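Local coordinates for putative uncharacterized protein (Cricetid herpesvirus 2, PDB 4ZKQ) that probably acts as a viral decoy receptor that binds host chemokines, at residues R20-D25 and L75-T80; C52-Y57 and P307-V312. All blocks are in the same frame, centred on the assembly; numbering follows the deposited sequence.

Contact 1. Residues R20-D25 and L75-T80; sequences RLLTQD and LSTDIT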
ATOM      1  N   ARG A  20     -20.027   2.827   3.149  1.00 12.85           N
ATOM      2  CA  ARG A  20     -19.228   2.641   4.357  1.00 14.34           C
ATOM      3  C   ARG A  20     -17.949   1.823   4.079  1.00 11.82           C
ATOM      4  O   ARG A  20     -17.445   1.108   4.948  1.00 11.09           O
ATOM      5  CB  ARG A  20     -20.088   1.976   5.446  1.00 15.98           C
ATOM      6  CG  ARG A  20     -21.178   2.897   6.014  1.00 13.41           C
ATOM      7  CD  ARG A  20     -22.191   2.157   6.902  1.00 15.66           C
ATOM      8  NE  ARG A  20     -22.779   1.025   6.197  1.00 17.19           N
ATOM      9  CZ  ARG A  20     -23.586   1.127   5.145  1.00 19.21           C
ATOM     10  NH1 ARG A  20     -23.934   2.314   4.661  1.00 17.09           N
ATOM     11  NH2 ARG A  20     -24.050   0.031   4.570  1.00 19.20           N
ATOM     12  N   LEU A  21     -17.420   1.963   2.869  1.00 12.70           N
ATOM     13  CA  LEU A  21     -16.188   1.288   2.456  1.00  9.78           C
ATOM     14  C   LEU A  21     -14.966   2.192   2.623  1.00 12.81           C
ATOM     15  O   LEU A  21     -15.101   3.379   2.915  1.00 11.39           O
ATOM     16  CB  LEU A  21     -16.308   0.845   1.000  1.00 14.73           C
ATOM     17  CG  LEU A  21     -17.519  -0.033   0.686  1.00 14.06           C
ATOM     18  CD1 LEU A  21     -17.523  -0.376  -0.787  1.00 16.09           C
ATOM     19  CD2 LEU A  21     -17.518  -1.304   1.535  1.00 16.79           C
ATOM     20  N   LEU A  22     -13.775   1.631   2.439  1.00 10.51           N
ATOM     21  CA  LEU A  22     -12.556   2.431   2.437  1.00 12.93           C
ATOM     22  C   LEU A  22     -12.634   3.474   1.342  1.00 10.84           C
ATOM     23  O   LEU A  22     -13.245   3.236   0.303  1.00 10.03           O
ATOM     24  CB  LEU A  22     -11.310   1.565   2.213  1.00 12.56           C
ATOM     25  CG  LEU A  22     -11.094   0.361   3.130  1.00 11.52           C
ATOM     26  CD1 LEU A  22      -9.889  -0.422   2.658  1.00 18.66           C
ATOM     27  CD2 LEU A  22     -10.915   0.784   4.575  1.00 12.25           C
ATOM     28  N   THR A  23     -12.008   4.624   1.572  1.00 11.27           N
ATOM     29  CA  THR A  23     -11.895   5.648   0.539  1.00 10.57           C
ATOM     30  C   THR A  23     -10.489   6.216   0.569  1.00 10.17           C
ATOM     31  O   THR A  23      -9.746   6.012   1.534  1.00 11.54           O
ATOM     32  CB  THR A  23     -12.924   6.792   0.729  1.00 10.46           C
ATOM     33  OG1 THR A  23     -12.698   7.443   1.982  1.00 13.59           O
ATOM     34  CG2 THR A  23     -14.356   6.259   0.690  1.00 18.65           C
ATOM     35  N   GLN A  24     -10.122   6.937  -0.480  1.00  9.68           N
ATOM     36  CA  GLN A  24      -8.797   7.533  -0.527  1.00 12.06           C
ATOM     37  C   GLN A  24      -8.819   8.961  -1.050  1.00 16.07           C
ATOM     38  O   GLN A  24      -9.679   9.326  -1.857  1.00 10.82           O
ATOM     39  CB  GLN A  24      -7.862   6.675  -1.381  1.00 13.17           C
ATOM     40  CG  GLN A  24      -8.268   6.550  -2.850  1.00 12.33           C
ATOM     41  CD  GLN A  24      -7.246   5.793  -3.669  1.00 13.35           C
ATOM     42  OE1 GLN A  24      -6.743   4.757  -3.246  1.00 14.37           O
ATOM     43  NE2 GLN A  24      -6.925   6.315  -4.848  1.00 14.46           N
ATOM     44  N   ASP A  25      -7.887   9.760  -0.537  1.00 11.54           N
ATOM     45  CA  ASP A  25      -7.557  11.073  -1.084  1.00 12.47           C
ATOM     46  C   ASP A  25      -6.177  11.015  -1.701  1.00 14.47           C
ATOM     47  O   ASP A  25      -5.268  10.413  -1.118  1.00 14.12           O
ATOM     48  CB  ASP A  25      -7.549  12.156  -0.005  1.00 10.90           C
ATOM     49  CG  ASP A  25      -8.924  12.433   0.571  1.00 15.99           C
ATOM     50  OD1 ASP A  25      -9.929  12.177  -0.121  1.00 18.94           O
ATOM     51  OD2 ASP A  25      -8.989  12.918   1.719  1.00 17.39           O
ATOM     52  N   LEU A  75       0.343  -3.145   5.099  1.00 12.66           N
ATOM     53  CA  LEU A  75       1.261  -2.021   4.969  1.00 13.35           C
ATOM     54  C   LEU A  75       0.851  -1.166   3.771  1.00 20.54           C
ATOM     55  O   LEU A  75       1.079   0.040   3.767  1.00 19.96           O
ATOM     56  CB  LEU A  75       2.713  -2.494   4.862  1.00 16.99           C
ATOM     57  CG  LEU A  75       3.284  -3.163   6.123  1.00 18.07           C
ATOM     58  CD1 LEU A  75       4.798  -3.264   6.031  1.00 24.58           C
ATOM     59  CD2 LEU A  75       2.910  -2.450   7.417  1.00 14.59           C
ATOM     60  N   SER A  76       0.213  -1.787   2.778  1.00 15.61           N
ATOM     61  CA  SER A  76      -0.456  -1.045   1.709  1.00 23.74           C
ATOM     62  C   SER A  76      -1.800  -1.708   1.374  1.00 22.40           C
ATOM     63  O   SER A  76      -1.831  -2.905   1.108  1.00 17.81           O
ATOM     64  CB  SER A  76       0.437  -0.991   0.463  1.00 28.89           C
ATOM     65  OG  SER A  76      -0.210  -0.320  -0.606  1.00 50.83           O
ATOM     66  N   THR A  77      -2.909  -0.964   1.383  1.00 19.33           N
ATOM     67  CA  THR A  77      -4.190  -1.590   1.043  1.00 21.93           C
ATOM     68  C   THR A  77      -4.309  -1.883  -0.449  1.00 17.97           C
ATOM     69  O   THR A  77      -4.996  -2.820  -0.849  1.00 23.35           O
ATOM     70  CB  THR A  77      -5.414  -0.739   1.476  1.00 29.34           C
ATOM     71  OG1 THR A  77      -5.269   0.614   1.015  1.00 39.53           O
ATOM     72  CG2 THR A  77      -5.585  -0.808   2.996  1.00 41.60           C
ATOM     73  N   ASP A  78      -3.620  -1.108  -1.275  1.00 15.79           N
ATOM     74  CA  ASP A  78      -3.801  -1.256  -2.712  1.00 21.56           C
ATOM     75  C   ASP A  78      -2.686  -2.058  -3.370  1.00 23.70           C
ATOM     76  O   ASP A  78      -1.573  -2.172  -2.850  1.00 21.11           O
ATOM     77  CB  ASP A  78      -3.913   0.115  -3.367  1.00 18.75           C
ATOM     78  CG  ASP A  78      -4.974   0.979  -2.713  1.00 14.16           C
ATOM     79  OD1 ASP A  78      -6.145   0.547  -2.656  1.00 16.71           O
ATOM     80  OD2 ASP A  78      -4.630   2.077  -2.250  1.00 17.77           O
ATOM     81  N   ILE A  79      -3.008  -2.613  -4.530  1.00 18.36           N
ATOM     82  CA  ILE A  79      -2.033  -3.315  -5.332  1.00 43.42           C
ATOM     83  C   ILE A  79      -1.389  -2.305  -6.261  1.00 57.37           C
ATOM     84  O   ILE A  79      -2.082  -1.646  -7.051  1.00 27.95           O
ATOM     85  CB  ILE A  79      -2.679  -4.464  -6.142  1.00 67.97           C
ATOM     86  CG1 ILE A  79      -3.261  -5.522  -5.199  1.00 53.46           C
ATOM     87  CG2 ILE A  79      -1.676  -5.094  -7.110  1.00 42.75           C
ATOM     88  CD1 ILE A  79      -3.909  -6.689  -5.913  1.00 55.84           C
ATOM     89  N   THR A  80      -0.077  -2.137  -6.132  1.00 25.06           N
ATOM     90  CA  THR A  80       0.671  -1.446  -7.179  1.00 19.31           C
ATOM     91  C   THR A  80       1.792  -2.362  -7.634  1.00 18.93           C
ATOM     92  O   THR A  80       1.803  -2.813  -8.772  1.00 20.47           O
ATOM     93  CB  THR A  80       1.244  -0.091  -6.724  1.00 24.67           C
ATOM     94  OG1 THR A  80       0.173   0.792  -6.368  1.00 21.03           O
ATOM     95  CG2 THR A  80       2.040   0.550  -7.864  1.00 19.24           C
TER
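Gln-24 sets its CG between the backbone N and the carbonyl carbon (chi1 63°) and then runs out extended, which carries its amide across to Asp-78. The aspartate answers with CG anti to its carbonyl carbon (chi1 -53°), which directs the carboxylate toward the glutamine. The end groups meet through oxygens: Gln-24 OE1 stands 3.6 Å from Asp-78 OD2, with the amide and carboxylate planes 73° apart. Both are normally acceptors, and no hydrogen bond joins the two segments. Two ammonium groups lie between them and probably hold the acceptors close. Lys-215 gives a salt bridge to Asp-78 OD1 and a hydrogen bond to Gln-24 OE1, while Lys-54 forms a salt bridge with OD2 and a weak hydrogen bond to OE1. The amide nitrogen of Gln-24 is held by Glu-384 and by the carbonyl of Ser-385, which fixes the flip of the amide and keeps OE1 on the aspartate side. Alongside this polar pair lies a thin apolar touch, Leu-22 CD1 to Thr-77 CG2 at 4.3 Å, and both of these side chains also rest on Trp-180. Backbones stay well apart, the closest CA pair, Leu-22 and Thr-77, being 9.4 Å distant, and only 92 Å² is buried. Segment 20-25 and the loop 75-80 thus share two lysines, whose positive charge would offset the facing acceptors and probably favours an ionised Asp-78.

Contact 2. Residues C52-Y57 and P307-V312; sequences CDKITY and PVLASV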
ATOM      1  N   CYS A  52       3.049  12.268   3.056  1.00 11.11           N
ATOM      2  CA  CYS A  52       2.107  11.417   2.327  1.00  9.86           C
ATOM      3  C   CYS A  52       1.695  12.007   0.983  1.00 11.17           C
ATOM      4  O   CYS A  52       1.421  13.197   0.885  1.00 14.27           O
ATOM      5  CB  CYS A  52       0.858  11.176   3.180  1.00 12.67           C
ATOM      6  SG  CYS A  52       1.146  10.150   4.660  1.00 13.88           S
ATOM      7  N   ASP A  53       1.631  11.156  -0.041  1.00 11.31           N
ATOM      8  CA  ASP A  53       1.178  11.562  -1.370  1.00 14.02           C
ATOM      9  C   ASP A  53      -0.235  11.059  -1.622  1.00 14.29           C
ATOM     10  O   ASP A  53      -0.936  11.544  -2.507  1.00 11.05           O
ATOM     11  CB  ASP A  53       2.147  11.044  -2.438  1.00 12.83           C
ATOM     12  CG  ASP A  53       3.545  11.604  -2.263  1.00 13.11           C
ATOM     13  OD1 ASP A  53       3.695  12.834  -2.418  1.00 14.82           O
ATOM     14  OD2 ASP A  53       4.483  10.834  -1.943  1.00 13.59           O
ATOM     15  N   LYS A  54      -0.659  10.109  -0.799  1.00 10.57           N
ATOM     16  CA  LYS A  54      -1.970   9.515  -0.916  1.00 11.77           C
ATOM     17  C   LYS A  54      -2.353   8.955   0.447  1.00 14.73           C
ATOM     18  O   LYS A  54      -1.479   8.520   1.197  1.00 12.05           O
ATOM     19  CB  LYS A  54      -1.949   8.426  -1.993  1.00 15.92           C
ATOM     20  CG  LYS A  54      -3.001   7.351  -1.863  1.00 21.66           C
ATOM     21  CD  LYS A  54      -2.920   6.376  -3.034  1.00 17.24           C
ATOM     22  CE  LYS A  54      -3.594   5.070  -2.701  1.00 21.03           C
ATOM     23  NZ  LYS A  54      -3.786   4.218  -3.898  1.00 18.94           N
ATOM     24  N   ILE A  55      -3.642   8.970   0.775  1.00  9.45           N
ATOM     25  CA  ILE A  55      -4.081   8.404   2.040  1.00 10.79           C
ATOM     26  C   ILE A  55      -5.410   7.655   1.906  1.00 11.32           C
ATOM     27  O   ILE A  55      -6.335   8.107   1.237  1.00 10.87           O
ATOM     28  CB  ILE A  55      -4.187   9.490   3.122  1.00 10.34           C
ATOM     29  CG1 ILE A  55      -4.426   8.850   4.495  1.00 15.26           C
ATOM     30  CG2 ILE A  55      -5.265  10.512   2.773  1.00 15.00           C
ATOM     31  CD1 ILE A  55      -4.160   9.793   5.642  1.00 19.44           C
ATOM     32  N   THR A  56      -5.459   6.488   2.536  1.00 12.91           N
ATOM     33  CA  THR A  56      -6.646   5.648   2.567  1.00 10.79           C
ATOM     34  C   THR A  56      -7.195   5.686   3.981  1.00 14.22           C
ATOM     35  O   THR A  56      -6.435   5.581   4.937  1.00 12.54           O
ATOM     36  CB  THR A  56      -6.326   4.200   2.157  1.00 13.46           C
ATOM     37  OG1 THR A  56      -5.999   4.157   0.759  1.00 15.15           O
ATOM     38  CG2 THR A  56      -7.516   3.252   2.420  1.00 10.75           C
ATOM     39  N   TYR A  57      -8.506   5.876   4.109  1.00 12.22           N
ATOM     40  CA  TYR A  57      -9.161   5.917   5.410  1.00 11.97           C
ATOM     41  C   TYR A  57      -9.879   4.596   5.685  1.00 11.24           C
ATOM     42  O   TYR A  57     -10.484   4.012   4.785  1.00 11.86           O
ATOM     43  CB  TYR A  57     -10.167   7.070   5.474  1.00 11.61           C
ATOM     44  CG  TYR A  57      -9.609   8.407   5.078  1.00 13.24           C
ATOM     45  CD1 TYR A  57      -8.935   9.201   5.999  1.00 18.60           C
ATOM     46  CD2 TYR A  57      -9.765   8.892   3.784  1.00 10.86           C
ATOM     47  CE1 TYR A  57      -8.424  10.435   5.639  1.00 16.23           C
ATOM     48  CE2 TYR A  57      -9.256  10.121   3.418  1.00 14.17           C
ATOM     49  CZ  TYR A  57      -8.589  10.888   4.349  1.00 17.48           C
ATOM     50  OH  TYR A  57      -8.086  12.121   3.991  1.00 20.23           O
ATOM     51  N   PRO A 307      -5.308  16.237  -6.930  1.00 22.40           N
ATOM     52  CA  PRO A 307      -4.304  15.666  -7.823  1.00 18.08           C
ATOM     53  C   PRO A 307      -4.593  14.242  -8.268  1.00 16.05           C
ATOM     54  O   PRO A 307      -5.449  13.536  -7.719  1.00 15.49           O
ATOM     55  CB  PRO A 307      -3.021  15.703  -6.982  1.00 21.26           C
ATOM     56  CG  PRO A 307      -3.309  16.623  -5.860  1.00 24.65           C
ATOM     57  CD  PRO A 307      -4.756  16.489  -5.590  1.00 23.58           C
ATOM     58  N   VAL A 308      -3.844  13.845  -9.286  1.00 16.48           N
ATOM     59  CA  VAL A 308      -3.759  12.468  -9.734  1.00 13.67           C
ATOM     60  C   VAL A 308      -2.370  11.960  -9.376  1.00 18.76           C
ATOM     61  O   VAL A 308      -1.377  12.674  -9.560  1.00 18.09           O
ATOM     62  CB  VAL A 308      -4.018  12.351 -11.256  1.00 14.67           C
ATOM     63  CG1 VAL A 308      -3.426  11.056 -11.844  1.00 15.27           C
ATOM     64  CG2 VAL A 308      -5.509  12.449 -11.545  1.00 21.64           C
ATOM     65  N   LEU A 309      -2.310  10.748  -8.831  1.00 13.52           N
ATOM     66  CA  LEU A 309      -1.050  10.099  -8.513  1.00 14.08           C
ATOM     67  C   LEU A 309      -0.757   9.074  -9.589  1.00 16.09           C
ATOM     68  O   LEU A 309      -1.618   8.258  -9.918  1.00 16.18           O
ATOM     69  CB  LEU A 309      -1.097   9.427  -7.142  1.00 10.44           C
ATOM     70  CG  LEU A 309       0.183   8.722  -6.696  1.00 13.78           C
ATOM     71  CD1 LEU A 309       1.297   9.721  -6.413  1.00 15.89           C
ATOM     72  CD2 LEU A 309      -0.077   7.863  -5.472  1.00 17.26           C
ATOM     73  N   ALA A 310       0.445   9.135 -10.149  1.00 13.00           N
ATOM     74  CA  ALA A 310       0.864   8.174 -11.157  1.00 13.55           C
ATOM     75  C   ALA A 310       2.018   7.351 -10.607  1.00 13.76           C
ATOM     76  O   ALA A 310       3.022   7.906 -10.164  1.00 14.23           O
ATOM     77  CB  ALA A 310       1.265   8.884 -12.455  1.00 17.30           C
ATOM     78  N   SER A 311       1.850   6.028 -10.599  1.00 13.70           N
ATOM     79  CA  SER A 311       2.898   5.113 -10.169  1.00 13.41           C
ATOM     80  C   SER A 311       3.262   4.236 -11.348  1.00 16.01           C
ATOM     81  O   SER A 311       2.379   3.690 -11.999  1.00 13.75           O
ATOM     82  CB  SER A 311       2.437   4.240  -8.997  1.00 20.73           C
ATOM     83  OG  SER A 311       1.847   5.005  -7.967  1.00 20.49           O
ATOM     84  N   VAL A 312       4.553   4.090 -11.617  1.00 14.80           N
ATOM     85  CA  VAL A 312       4.993   3.222 -12.701  1.00 18.67           C
ATOM     86  C   VAL A 312       6.165   2.392 -12.231  1.00 17.61           C
ATOM     87  O   VAL A 312       7.056   2.887 -11.539  1.00 20.52           O
ATOM     88  CB  VAL A 312       5.376   4.029 -13.965  1.00 19.25           C
ATOM     89  CG1 VAL A 312       6.495   5.015 -13.670  1.00 18.31           C
ATOM     90  CG2 VAL A 312       5.755   3.094 -15.120  1.00 21.83           C
TER
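Asp-53, just past the end of helix 44-51, makes the first touch: its CB lies 4.3 Å from Leu-309 CD1, and its CA is 7.6 Å from that of Leu-309. It follows Cys-52, whose disulfide with Cys-177 ties the segment to strand 175-181 of its own sheet. The carboxylate of Asp-53 leads away from the leucine, to a salt bridge with Arg-29 and a hydrogen bond from the backbone N of Gly-175. Lys-54, next in sequence, also meets the leucine through carbons. Its chain is extended, which puts alternate methylenes on one side, and Leu-309 CD2 sits against CB and CD at 4.0 Å each. The leucine reaches them with CG anti to the backbone N (chi1 -179°), and the two side chains cross at about a right angle. One branched tip therefore serves both residues, burying 112 Å² without a hydrogen bond between the segments. The ammonium of Lys-54 continues to salt bridges with Glu-384 and Asp-78. The contact is packing between two sheets through one leucine side chain: strand 54-59 faces strand 308-315, Ile-26 of strand 23-26 also covers Leu-309, and Val-329 of strand 324-330 packs on Asp-53.

In the fold
The centres of contacts 1 and 2 lie 10 Å apart, and their segments alternate along the chain: 20-25, 52-57, 75-80, then 307-312. The first halves share one mixed sheet, where strands 23-26 and 54-59 are antiparallel neighbours; Asp-25 OD2 and Tyr-57 OH, 2.6 Å apart, probably hydrogen bond between them. The Lys-54 to Asp-78 salt bridge ties the contacts directly. Contact 2 meets strand 308-315 of the large mixed sheet that also holds strand 206-223, and Leu-22 of contact 1 makes backbone hydrogen bonds with Ser-214 and Lys-216 of that strand. Together the contacts therefore mark a junction where the N-terminal sheet edge meets the later sheet, joining two parts of this probable chemokine-binding protein.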